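Local coordinates for maltose-binding protein MalE1 (PDB 6DTU) that binds maltotetraose in the cleft between its two lobes and probably serves as the periplasmic maltose receptor of a sugar transporter, at residues L84-E89 with P303-V308; I111-N116 with P247-E252; Y115-V120 with G240-V245. All coordinates share one frame; numbering follows the deposited sequence.

Interaction 1: L84-E89 with P303-V308; sequences LKNFYE and PSRKDV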
loop_
_atom_site.group_PDB
_atom_site.type_symbol
_atom_site.label_atom_id
_atom_site.label_comp_id
_atom_site.label_asym_id
_atom_site.label_seq_id
_atom_site.Cartn_x
_atom_site.Cartn_y
_atom_site.Cartn_z
ATOM N N LEU A 84 3.020 -22.867 7.205
ATOM C CA LEU A 84 3.553 -21.657 7.824
ATOM C C LEU A 84 5.040 -21.463 7.519
ATOM O O LEU A 84 5.478 -20.341 7.233
ATOM C CB LEU A 84 3.297 -21.718 9.336
ATOM C CG LEU A 84 3.861 -20.637 10.250
ATOM C CD1 LEU A 84 3.089 -19.359 9.985
ATOM C CD2 LEU A 84 3.766 -21.065 11.713
ATOM N N LYS A 85 5.812 -22.554 7.470
ATOM C CA LYS A 85 7.247 -22.441 7.198
ATOM C C LYS A 85 7.537 -21.873 5.815
ATOM O O LYS A 85 8.643 -21.374 5.566
ATOM C CB LYS A 85 7.927 -23.806 7.341
ATOM C CG LYS A 85 7.569 -24.772 6.210
ATOM C CD LYS A 85 8.164 -26.150 6.440
ATOM C CE LYS A 85 7.807 -27.116 5.337
ATOM N NZ LYS A 85 8.341 -26.698 4.010
ATOM N N ASN A 86 6.578 -21.929 4.910
ATOM C CA ASN A 86 6.871 -21.544 3.541
ATOM C C ASN A 86 6.766 -20.055 3.294
ATOM O O ASN A 86 7.059 -19.608 2.181
ATOM C CB ASN A 86 5.973 -22.318 2.582
ATOM C CG ASN A 86 6.216 -23.802 2.675
ATOM O OD1 ASN A 86 7.359 -24.252 2.573
ATOM N ND2 ASN A 86 5.154 -24.577 2.857
ATOM N N PHE A 87 6.349 -19.284 4.286
ATOM C CA PHE A 87 6.209 -17.847 4.136
ATOM C C PHE A 87 7.376 -17.142 4.805
ATOM O O PHE A 87 7.873 -17.594 5.840
ATOM C CB PHE A 87 4.874 -17.392 4.740
ATOM C CG PHE A 87 3.702 -17.842 3.928
ATOM C CD1 PHE A 87 3.159 -17.004 2.978
ATOM C CD2 PHE A 87 3.214 -19.137 4.027
ATOM C CE1 PHE A 87 2.105 -17.419 2.194
ATOM C CE2 PHE A 87 2.168 -19.563 3.239
ATOM C CZ PHE A 87 1.609 -18.703 2.327
ATOM N N TYR A 88 7.812 -16.032 4.214
ATOM C CA TYR A 88 8.898 -15.270 4.820
ATOM C C TYR A 88 8.477 -14.777 6.194
ATOM O O TYR A 88 7.351 -14.314 6.389
ATOM C CB TYR A 88 9.287 -14.082 3.938
ATOM C CG TYR A 88 10.231 -14.402 2.788
ATOM C CD1 TYR A 88 11.586 -14.610 3.008
ATOM C CD2 TYR A 88 9.767 -14.493 1.492
ATOM C CE1 TYR A 88 12.454 -14.899 1.962
ATOM C CE2 TYR A 88 10.630 -14.785 0.433
ATOM C CZ TYR A 88 11.964 -14.979 0.674
ATOM O OH TYR A 88 12.814 -15.273 -0.365
ATOM N N GLU A 89 9.368 -14.919 7.165
ATOM C CA GLU A 89 9.025 -14.486 8.515
ATOM C C GLU A 89 8.770 -12.989 8.603
ATOM O O GLU A 89 7.966 -12.563 9.432
ATOM C CB GLU A 89 10.074 -14.932 9.525
ATOM C CG GLU A 89 10.110 -16.450 9.644
ATOM C CD GLU A 89 10.669 -16.927 10.974
ATOM O OE1 GLU A 89 11.893 -16.792 11.187
ATOM O OE2 GLU A 89 9.886 -17.428 11.812
ATOM N N PRO A 303 5.707 -11.571 -4.082
ATOM C CA PRO A 303 5.131 -12.677 -3.291
ATOM C C PRO A 303 5.805 -12.927 -1.949
ATOM O O PRO A 303 7.027 -12.891 -1.834
ATOM C CB PRO A 303 5.245 -13.884 -4.229
ATOM C CG PRO A 303 5.112 -13.250 -5.615
ATOM C CD PRO A 303 5.867 -11.935 -5.502
ATOM N N SER A 304 4.976 -13.171 -0.927
ATOM C CA SER A 304 5.453 -13.461 0.425
ATOM C C SER A 304 5.759 -14.925 0.670
ATOM O O SER A 304 6.458 -15.237 1.641
ATOM C CB SER A 304 4.474 -12.944 1.481
ATOM O OG SER A 304 4.425 -11.530 1.465
ATOM N N ARG A 305 5.271 -15.827 -0.172
ATOM C CA ARG A 305 5.603 -17.229 -0.020
ATOM C C ARG A 305 6.922 -17.404 -0.767
ATOM O O ARG A 305 7.034 -17.012 -1.930
ATOM C CB ARG A 305 4.506 -18.081 -0.663
ATOM C CG ARG A 305 4.765 -19.567 -0.484
ATOM C CD ARG A 305 3.641 -20.499 -0.869
ATOM N NE ARG A 305 4.292 -21.781 -1.018
ATOM C CZ ARG A 305 3.989 -22.895 -0.368
ATOM N NH1 ARG A 305 2.976 -22.948 0.496
ATOM N NH2 ARG A 305 4.725 -23.962 -0.597
ATOM N N LYS A 306 7.928 -17.954 -0.074
ATOM C CA LYS A 306 9.303 -17.916 -0.582
ATOM C C LYS A 306 9.436 -18.624 -1.932
ATOM O O LYS A 306 10.063 -18.101 -2.862
ATOM C CB LYS A 306 10.243 -18.535 0.457
ATOM C CG LYS A 306 11.712 -18.666 0.049
ATOM C CD LYS A 306 12.535 -19.395 1.136
ATOM C CE LYS A 306 12.246 -20.891 1.106
ATOM N NZ LYS A 306 12.656 -21.546 2.356
ATOM N N ASP A 307 8.825 -19.797 -2.066
ATOM C CA ASP A 307 8.958 -20.541 -3.308
ATOM C C ASP A 307 8.197 -19.924 -4.478
ATOM O O ASP A 307 8.415 -20.334 -5.626
ATOM C CB ASP A 307 8.701 -22.047 -3.129
ATOM C CG ASP A 307 7.332 -22.383 -2.571
ATOM O OD1 ASP A 307 6.425 -21.526 -2.625
ATOM O OD2 ASP A 307 7.163 -23.545 -2.108
ATOM N N VAL A 308 7.249 -19.034 -4.209
ATOM C CA VAL A 308 6.587 -18.279 -5.257
ATOM C C VAL A 308 7.430 -17.074 -5.664
ATOM O O VAL A 308 7.575 -16.779 -6.859
ATOM C CB VAL A 308 5.164 -17.905 -4.807
ATOM C CG1 VAL A 308 4.517 -16.997 -5.851
ATOM C CG2 VAL A 308 4.356 -19.199 -4.582
HETATM O O HOH W 1 8.084 -21.326 0.250
HETATM O O HOH W 2 12.624 -16.795 -2.530
#

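Interaction 2: I111-N116 with P247-E252; sequences IALIYN and PIPDLE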
loop_
_atom_site.group_PDB
_atom_site.type_symbol
_atom_site.label_atom_id
_atom_site.label_comp_id
_atom_site.label_asym_id
_atom_site.label_seq_id
_atom_site.Cartn_x
_atom_site.Cartn_y
_atom_site.Cartn_z
ATOM N N ILE A 111 5.662 1.644 -3.284
ATOM C CA ILE A 111 5.526 2.485 -4.473
ATOM C C ILE A 111 6.900 2.751 -5.081
ATOM O O ILE A 111 7.938 2.611 -4.431
ATOM C CB ILE A 111 4.741 3.786 -4.221
ATOM C CG1 ILE A 111 5.418 4.692 -3.194
ATOM C CG2 ILE A 111 3.328 3.455 -3.715
ATOM C CD1 ILE A 111 4.543 5.904 -2.784
ATOM N N ALA A 112 6.895 3.093 -6.368
ATOM C CA ALA A 112 8.097 3.293 -7.162
ATOM C C ALA A 112 7.758 4.239 -8.303
ATOM O O ALA A 112 6.604 4.651 -8.481
ATOM C CB ALA A 112 8.634 1.964 -7.714
ATOM N N LEU A 113 8.768 4.618 -9.075
ATOM C CA LEU A 113 8.506 5.373 -10.290
ATOM C C LEU A 113 8.057 4.398 -11.366
ATOM O O LEU A 113 8.772 3.448 -11.696
ATOM C CB LEU A 113 9.747 6.122 -10.754
ATOM C CG LEU A 113 9.600 7.015 -11.973
ATOM C CD1 LEU A 113 8.859 8.276 -11.603
ATOM C CD2 LEU A 113 11.008 7.338 -12.475
ATOM N N ILE A 114 6.845 4.597 -11.871
ATOM C CA ILE A 114 6.334 3.867 -13.020
ATOM C C ILE A 114 6.301 4.856 -14.170
ATOM O O ILE A 114 5.772 5.962 -14.026
ATOM C CB ILE A 114 4.929 3.307 -12.754
ATOM C CG1 ILE A 114 4.955 2.419 -11.517
ATOM C CG2 ILE A 114 4.443 2.502 -13.973
ATOM C CD1 ILE A 114 3.586 1.977 -11.118
ATOM N N TYR A 115 6.910 4.496 -15.289
ATOM C CA TYR A 115 7.048 5.463 -16.366
ATOM C C TYR A 115 6.661 4.864 -17.712
ATOM O O TYR A 115 6.824 3.664 -17.952
ATOM C CB TYR A 115 8.470 6.069 -16.393
ATOM C CG TYR A 115 9.561 5.028 -16.623
ATOM C CD1 TYR A 115 10.110 4.848 -17.888
ATOM C CD2 TYR A 115 10.008 4.205 -15.583
ATOM C CE1 TYR A 115 11.093 3.893 -18.113
ATOM C CE2 TYR A 115 11.003 3.247 -15.793
ATOM C CZ TYR A 115 11.542 3.100 -17.072
ATOM O OH TYR A 115 12.521 2.149 -17.317
ATOM N N ASN A 116 6.088 5.704 -18.575
ATOM C CA ASN A 116 5.664 5.304 -19.917
ATOM C C ASN A 116 6.830 5.505 -20.884
ATOM O O ASN A 116 7.244 6.641 -21.139
ATOM C CB ASN A 116 4.449 6.133 -20.336
ATOM C CG ASN A 116 3.854 5.695 -21.666
ATOM O OD1 ASN A 116 4.550 5.198 -22.543
ATOM N ND2 ASN A 116 2.549 5.888 -21.812
ATOM N N PRO A 247 13.250 2.727 -9.110
ATOM C CA PRO A 247 13.148 3.443 -7.836
ATOM C C PRO A 247 12.804 4.910 -8.057
ATOM O O PRO A 247 13.127 5.500 -9.093
ATOM C CB PRO A 247 14.541 3.280 -7.221
ATOM C CG PRO A 247 15.085 2.050 -7.860
ATOM C CD PRO A 247 14.539 2.021 -9.248
ATOM N N ILE A 248 12.126 5.490 -7.071
ATOM C CA ILE A 248 11.852 6.925 -7.126
ATOM C C ILE A 248 13.182 7.650 -7.230
ATOM O O ILE A 248 14.162 7.237 -6.574
ATOM C CB ILE A 248 11.071 7.376 -5.886
ATOM C CG1 ILE A 248 9.738 6.624 -5.797
ATOM C CG2 ILE A 248 10.869 8.904 -5.874
ATOM C CD1 ILE A 248 9.047 6.768 -4.438
ATOM N N PRO A 249 13.311 8.664 -8.080
ATOM C CA PRO A 249 14.601 9.343 -8.218
ATOM C C PRO A 249 15.060 9.901 -6.878
ATOM O O PRO A 249 14.244 10.279 -6.035
ATOM C CB PRO A 249 14.298 10.456 -9.224
ATOM C CG PRO A 249 13.134 9.903 -10.047
ATOM C CD PRO A 249 12.314 9.136 -9.060
ATOM N N ASP A 250 16.381 9.892 -6.665
ATOM C CA ASP A 250 16.942 10.413 -5.426
ATOM C C ASP A 250 16.482 11.849 -5.219
ATOM O O ASP A 250 16.428 12.640 -6.165
ATOM C CB ASP A 250 18.474 10.395 -5.469
ATOM C CG ASP A 250 19.067 8.992 -5.400
ATOM O OD1 ASP A 250 18.441 8.060 -4.840
ATOM O OD2 ASP A 250 20.187 8.823 -5.930
ATOM N N LEU A 251 16.148 12.187 -3.968
ATOM C CA LEU A 251 15.626 13.521 -3.681
ATOM C C LEU A 251 16.684 14.581 -3.932
ATOM O O LEU A 251 16.381 15.698 -4.381
ATOM C CB LEU A 251 15.132 13.580 -2.243
ATOM C CG LEU A 251 14.288 12.376 -1.841
ATOM C CD1 LEU A 251 13.840 12.559 -0.400
ATOM C CD2 LEU A 251 13.108 12.232 -2.800
ATOM N N GLU A 252 17.923 14.259 -3.595
ATOM C CA GLU A 252 19.088 15.071 -3.906
ATOM C C GLU A 252 20.294 14.155 -3.816
ATOM O O GLU A 252 20.149 12.972 -3.472
ATOM C CB GLU A 252 19.217 16.277 -2.950
ATOM C CG GLU A 252 19.432 15.954 -1.480
ATOM C CD GLU A 252 19.622 17.208 -0.637
ATOM O OE1 GLU A 252 18.619 17.883 -0.327
ATOM O OE2 GLU A 252 20.783 17.524 -0.297
#

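Interaction 3: Y115-V120 with G240-V245; sequences YNKDYV and GIDYGV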
loop_
_atom_site.group_PDB
_atom_site.type_symbol
_atom_site.label_atom_id
_atom_site.label_comp_id
_atom_site.label_asym_id
_atom_site.label_seq_id
_atom_site.Cartn_x
_atom_site.Cartn_y
_atom_site.Cartn_z
ATOM N N TYR A 115 6.910 4.496 -15.289
ATOM C CA TYR A 115 7.048 5.463 -16.366
ATOM C C TYR A 115 6.661 4.864 -17.712
ATOM O O TYR A 115 6.824 3.664 -17.952
ATOM C CB TYR A 115 8.470 6.069 -16.393
ATOM C CG TYR A 115 9.561 5.028 -16.623
ATOM C CD1 TYR A 115 10.110 4.848 -17.888
ATOM C CD2 TYR A 115 10.008 4.205 -15.583
ATOM C CE1 TYR A 115 11.093 3.893 -18.113
ATOM C CE2 TYR A 115 11.003 3.247 -15.793
ATOM C CZ TYR A 115 11.542 3.100 -17.072
ATOM O OH TYR A 115 12.521 2.149 -17.317
ATOM N N ASN A 116 6.088 5.704 -18.575
ATOM C CA ASN A 116 5.664 5.304 -19.917
ATOM C C ASN A 116 6.830 5.505 -20.884
ATOM O O ASN A 116 7.244 6.641 -21.139
ATOM C CB ASN A 116 4.449 6.133 -20.336
ATOM C CG ASN A 116 3.854 5.695 -21.666
ATOM O OD1 ASN A 116 4.550 5.198 -22.543
ATOM N ND2 ASN A 116 2.549 5.888 -21.812
ATOM N N LYS A 117 7.335 4.401 -21.448
ATOM C CA LYS A 117 8.541 4.465 -22.266
ATOM C C LYS A 117 8.323 5.205 -23.576
ATOM O O LYS A 117 9.302 5.617 -24.210
ATOM C CB LYS A 117 9.088 3.062 -22.532
ATOM C CG LYS A 117 9.647 2.369 -21.286
ATOM C CD LYS A 117 10.067 0.935 -21.585
ATOM C CE LYS A 117 10.602 0.238 -20.336
ATOM N NZ LYS A 117 10.892 -1.210 -20.591
ATOM N N ASP A 118 7.072 5.385 -24.002
ATOM C CA ASP A 118 6.832 6.184 -25.194
ATOM C C ASP A 118 7.253 7.625 -24.975
ATOM O O ASP A 118 7.716 8.292 -25.907
ATOM C CB ASP A 118 5.352 6.155 -25.561
ATOM C CG ASP A 118 4.933 4.856 -26.200
ATOM O OD1 ASP A 118 5.814 4.126 -26.674
ATOM O OD2 ASP A 118 3.724 4.569 -26.208
ATOM N N TYR A 119 7.097 8.126 -23.751
ATOM C CA TYR A 119 7.443 9.501 -23.434
ATOM C C TYR A 119 8.786 9.621 -22.737
ATOM O O TYR A 119 9.464 10.639 -22.894
ATOM C CB TYR A 119 6.373 10.102 -22.522
ATOM C CG TYR A 119 4.998 10.128 -23.121
ATOM C CD1 TYR A 119 4.684 11.004 -24.154
ATOM C CD2 TYR A 119 4.004 9.283 -22.651
ATOM C CE1 TYR A 119 3.413 11.024 -24.708
ATOM C CE2 TYR A 119 2.735 9.293 -23.199
ATOM C CZ TYR A 119 2.445 10.165 -24.224
ATOM O OH TYR A 119 1.175 10.163 -24.759
ATOM N N VAL A 120 9.167 8.606 -21.964
ATOM C CA VAL A 120 10.387 8.585 -21.160
ATOM C C VAL A 120 11.089 7.258 -21.425
ATOM O O VAL A 120 10.924 6.294 -20.662
ATOM C CB VAL A 120 10.052 8.750 -19.672
ATOM C CG1 VAL A 120 11.301 8.639 -18.819
ATOM C CG2 VAL A 120 9.367 10.064 -19.440
ATOM N N GLY A 240 -2.185 -1.726 -22.694
ATOM C CA GLY A 240 -1.201 -1.574 -23.745
ATOM C C GLY A 240 -0.107 -0.566 -23.483
ATOM O O GLY A 240 0.576 -0.160 -24.436
ATOM N N ILE A 241 0.096 -0.152 -22.230
ATOM C CA ILE A 241 1.155 0.805 -21.910
ATOM C C ILE A 241 2.490 0.079 -21.878
ATOM O O ILE A 241 2.629 -0.962 -21.225
ATOM C CB ILE A 241 0.879 1.491 -20.558
ATOM C CG1 ILE A 241 -0.485 2.165 -20.574
ATOM C CG2 ILE A 241 1.991 2.501 -20.216
ATOM C CD1 ILE A 241 -0.579 3.282 -21.599
ATOM N N ASP A 242 3.482 0.634 -22.574
ATOM C CA ASP A 242 4.856 0.143 -22.519
ATOM C C ASP A 242 5.539 0.857 -21.357
ATOM O O ASP A 242 6.228 1.863 -21.520
ATOM C CB ASP A 242 5.543 0.415 -23.855
ATOM C CG ASP A 242 6.941 -0.164 -23.941
ATOM O OD1 ASP A 242 7.332 -0.947 -23.054
ATOM O OD2 ASP A 242 7.641 0.146 -24.931
ATOM N N TYR A 243 5.346 0.313 -20.158
ATOM C CA TYR A 243 5.819 0.938 -18.932
ATOM C C TYR A 243 7.097 0.272 -18.422
ATOM O O TYR A 243 7.403 -0.887 -18.725
ATOM C CB TYR A 243 4.748 0.835 -17.837
ATOM C CG TYR A 243 4.546 -0.599 -17.426
ATOM C CD1 TYR A 243 5.252 -1.141 -16.365
ATOM C CD2 TYR A 243 3.701 -1.425 -18.142
ATOM C CE1 TYR A 243 5.110 -2.472 -16.022
ATOM C CE2 TYR A 243 3.538 -2.740 -17.801
ATOM C CZ TYR A 243 4.245 -3.263 -16.741
ATOM O OH TYR A 243 4.087 -4.593 -16.420
ATOM N N GLY A 244 7.835 1.036 -17.609
ATOM C CA GLY A 244 8.916 0.497 -16.813
ATOM C C GLY A 244 8.706 0.837 -15.344
ATOM O O GLY A 244 7.853 1.660 -14.989
ATOM N N VAL A 245 9.469 0.156 -14.487
ATOM C CA VAL A 245 9.462 0.396 -13.046
ATOM C C VAL A 245 10.892 0.675 -12.597
ATOM O O VAL A 245 11.813 -0.072 -12.942
ATOM C CB VAL A 245 8.872 -0.792 -12.263
ATOM C CG1 VAL A 245 8.855 -0.476 -10.758
ATOM C CG2 VAL A 245 7.473 -1.150 -12.776
HETATM O O HOH W 3 13.482 1.083 -15.310
HETATM O O HOH W 4 3.182 3.010 -23.885
HETATM O O HOH W 5 9.759 -2.312 -23.509
#

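Interaction 1: L84-E89 with P303-V308
The loop 84-89 and the turn into helix 306-312 run close enough at Phe-87 and Arg-305, CA to CA 4.2 Å, to form a single beta bridge, an isolated pairing in the lobe of this periplasmic binding protein fold that carries the larger mixed sheet. Two nearly straight backbone bonds make it: Tyr-88 N donates to Ser-304 O at 3.0 Å, and Lys-306 N to Asn-86 O at 2.9 Å. A water that donates to Asn-86 O and accepts from Asp-307 N extends the join into the first turn of the helix. Arg-305, its N-cap residue, has CG anti to the backbone N (chi1 -177°) and a chain extended to NE. Its CB lies over one face of the Phe-87 ring as a CH-pi contact, while the side chain of Asn-86 runs alongside, placing CB 3.6 Å from Arg-305 CZ over the centre of the guanidinium. In-plane bonds from NE and NH2 to the two carboxylate oxygens of Asp-307 fix the rotation of that flat group, and Asp-83 takes a salt bridge from NH1; this paired charge suits a buried arginine. Tyr-88 reaches over the helix start, one ring face against Lys-306 CB, 4.1 Å from the ring centroid. Its hydroxyl shares a water with Lys-306 O, 2.7 Å from Tyr-88 OH and 2.9 Å from the carbonyl oxygen.

Interaction 2: I111-N116 with P247-E252
With CG anti to its backbone N (chi1 -177°), Leu-113 reaches from strand 112-116 toward the proline-rich loop, and Ile-248, with CG1 beside its own backbone N (chi1 -60°), brings that branch back to the strand. The two segments meet by van der Waals packing, with no hydrogen bond between them. Leu-113 CD2 abuts the ring of Pro-249 4.1 Å from its CD, the leucine and the ring crossing at about a right angle. Nearer its root, Leu-113 CB lies 3.8 Å from Pro-247 O. Ile-248 CG1 rests on the backbone rather than on a side chain, 4.0 Å from Ala-112 CA, where the small alanine adds little bulk beside the chain. Farther out, Ile-248 CD1 approaches Ile-111 CG1 more loosely, at 4.4 Å. Prolines suit the loop because their rings restrict the backbone and lack an N-H that would need a partner in this buried setting; the branched side chains of leucine and isoleucine supply the apolar surface by which the two segments pack. Ile-111 stands near the sugar site, its side chain about 6 Å from a bound glucose unit at the nearest atoms. The contact lies just past the end of strand 243-246, at the border of the four-stranded sheet of one lobe. Leu-113 still pairs by backbone with Ala-246, Ile-248 and Ile-111 also pack on Ile-227 of strand 223-228 and Pro-160 of helix 155-164, and Pro-247 touches Leu-323 of helix 316-326.

Interaction 3: Y115-V120 with G240-V245
A tyrosine ring lies with one face over a glycine, whose CA is displaced toward the ring's rim: Gly-244 CA sits 3.9 Å from the centroid of the Tyr-115 ring, a CH-pi contact that a side chain at this position would obstruct. Tyr-115 adopts the crowded first torsion, CG between the backbone N and the carbonyl carbon (chi1 61°), which folds its ring across the neighbouring strand. Beneath it the two residues form an antiparallel hydrogen-bonded pair, Gly-244 N to Tyr-115 O at 2.8 Å and Tyr-115 N to Gly-244 O at 3.0 Å. Past the non-hydrogen-bonded pair Asn-116 and Tyr-243, Lys-117 N gives a further bond to Asp-242 O, also 2.8 Å. Here the strand turns away: Asn-116 OD1 accepts from Asp-118 N in an Asx turn, for which asparagine is well suited, while Asp-242 centres an inverse gamma turn. One water joins both turns, donating to Asn-116 OD1 and Asp-118 OD2 and accepting from Asp-242 N. The extended Lys-117 crosses Asp-242, but its NZ stays 4.3 Å from Asp-242 OD1, beyond a salt bridge. The backbone bonds therefore provide the direct polar links here, with the lysine and aspartate charges probably adding a milder attraction.

Interactions 2 and 3 belong to one lobe and share Tyr-115 and Asn-116; their centres are 13 Å apart. Both start from strand 112-116 and meet successive parts of the chain around strand 243-246: 240-245 enters that strand, while 247-252 leaves it. This inner strand thus meets an edge strand and the loop beyond it. Interaction 1 lies in the other lobe, with its centre 27 Å from that of interaction 2 and 31 Å from that of interaction 3. Its segments, 84-89 and 303-308, bracket all the others in sequence, so the chain crosses between lobes and returns, as in periplasmic binding proteins that hold sugar in the intervening cleft.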